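Local coordinates for purine nucleoside phosphorylase (Schistosoma mansoni, PDB 5KO5), which probably catalyses the reversible phosphorolysis of purine nucleosides to a free base and a ribose 1-phosphate, and also binds cytosine, at residues L177-A180 against Q181-D184. Numbering follows the deposited sequence.
Sequences LKIA and QEND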
loop_
_atom_site.group_PDB
_atom_site.type_symbol
_atom_site.label_atom_id
_atom_site.label_comp_id
_atom_site.label_asym_id
_atom_site.label_seq_id
_atom_site.Cartn_x
_atom_site.Cartn_y
_atom_site.Cartn_z
ATOM N N LEU A 177 -17.995 -22.766 16.141
ATOM C CA LEU A 177 -19.351 -22.951 15.638
ATOM C C LEU A 177 -20.114 -23.963 16.477
ATOM O O LEU A 177 -21.294 -23.757 16.783
ATOM C CB LEU A 177 -19.333 -23.388 14.171
ATOM C CG LEU A 177 -20.723 -23.627 13.567
ATOM C CD1 LEU A 177 -21.536 -22.330 13.571
ATOM C CD2 LEU A 177 -20.650 -24.223 12.161
ATOM N N LYS A 178 -19.455 -25.059 16.867
ATOM C CA LYS A 178 -20.126 -26.090 17.653
ATOM C C LYS A 178 -20.653 -25.526 18.965
ATOM O O LYS A 178 -21.777 -25.839 19.379
ATOM C CB LYS A 178 -19.166 -27.249 17.924
ATOM C CG LYS A 178 -19.785 -28.374 18.737
ATOM C CD LYS A 178 -20.205 -29.514 17.839
ATOM C CE LYS A 178 -19.007 -30.335 17.403
ATOM N NZ LYS A 178 -19.398 -31.421 16.462
ATOM N N ILE A 179 -19.856 -24.691 19.633
ATOM C CA ILE A 179 -20.284 -24.099 20.895
ATOM C C ILE A 179 -21.448 -23.137 20.676
ATOM O O ILE A 179 -22.366 -23.056 21.501
ATOM C CB ILE A 179 -19.088 -23.438 21.605
ATOM C CG1 ILE A 179 -18.108 -24.518 22.077
ATOM C CG2 ILE A 179 -19.557 -22.584 22.778
ATOM C CD1 ILE A 179 -16.743 -23.989 22.456
ATOM N N ALA A 180 -21.438 -22.402 19.560
ATOM C CA ALA A 180 -22.572 -21.534 19.252
ATOM C C ALA A 180 -23.844 -22.346 19.056
ATOM O O ALA A 180 -24.923 -21.942 19.505
ATOM C CB ALA A 180 -22.277 -20.698 18.010
ATOM N N GLN A 181 -23.735 -23.502 18.395
ATOM C CA GLN A 181 -24.901 -24.361 18.204
ATOM C C GLN A 181 -25.413 -24.892 19.536
ATOM O O GLN A 181 -26.629 -24.957 19.762
ATOM C CB GLN A 181 -24.545 -25.517 17.270
ATOM C CG GLN A 181 -24.135 -25.076 15.872
ATOM C CD GLN A 181 -23.486 -26.189 15.076
ATOM O OE1 GLN A 181 -23.029 -27.188 15.640
ATOM N NE2 GLN A 181 -23.446 -26.029 13.759
ATOM N N GLU A 182 -24.498 -25.282 20.427
ATOM C CA GLU A 182 -24.903 -25.826 21.721
ATOM C C GLU A 182 -25.668 -24.799 22.545
ATOM O O GLU A 182 -26.528 -25.169 23.358
ATOM C CB GLU A 182 -23.669 -26.308 22.483
ATOM C CG GLU A 182 -22.991 -27.520 21.854
ATOM C CD GLU A 182 -21.616 -27.789 22.437
ATOM O OE1 GLU A 182 -21.114 -26.937 23.201
ATOM O OE2 GLU A 182 -21.036 -28.851 22.131
ATOM N N ASN A 183 -25.383 -23.512 22.340
ATOM C CA ASN A 183 -26.023 -22.429 23.072
ATOM C C ASN A 183 -27.065 -21.688 22.240
ATOM O O ASN A 183 -27.506 -20.603 22.638
ATOM C CB ASN A 183 -24.963 -21.462 23.607
ATOM C CG ASN A 183 -24.083 -22.098 24.667
ATOM O OD1 ASN A 183 -24.438 -22.132 25.845
ATOM N ND2 ASN A 183 -22.936 -22.621 24.251
ATOM N N ASP A 184 -27.453 -22.241 21.087
ATOM C CA ASP A 184 -28.565 -21.720 20.288
ATOM C C ASP A 184 -28.341 -20.280 19.827
ATOM O O ASP A 184 -29.286 -19.496 19.713
ATOM C CB ASP A 184 -29.914 -21.881 21.007
ATOM C CG ASP A 184 -31.106 -21.625 20.092
ATOM O OD1 ASP A 184 -31.053 -22.026 18.908
ATOM O OD2 ASP A 184 -32.089 -21.008 20.554
#
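The carbonyl oxygen of I179 takes two donors from N183, whose side-chain amide thus adds a second bond beside the Schellman motif that ends the helix. N183 ND2 lies 2.8 Å from I179 O in a fairly straight bond (162°), while the backbone N183 N, 3.2 Å from I179 O, comes in more bent and from the opposite face of the carbonyl plane. With N183 CG swung beside its own backbone N (chi1 -67°), the amide lies alongside the I179 side chain, its plane passing close to I179 O, and ND2 also comes within 3.7 Å of I179 CG2. D184, at positive phi, is the C-prime residue of the Schellman motif: D184 N bonds to Q181 O, and F185 N reaches A180 O. The packed side of this terminal turn is formed by I179, buried on W276 and I280 of helix 259-283, and by A180, which meets V189 of strand 189-196 and F185. Around the exposed side, contacts are looser. Q181 runs back so that NE2 sits 3.6 Å from L177 CG, and E182 OE2 rests 3.6 Å from K178 CG. No salt bridge joins that last pair, since K178 NZ stays 6.4 Å from E182 OE2; E182 OE1 forms one with R283 NH1 instead. The chemistry thus implies a helix end whose last acceptors are taken up by N183, D184 and F185, and whose glutamate, probably kept charged by the arginine, ties it to helix 259-283.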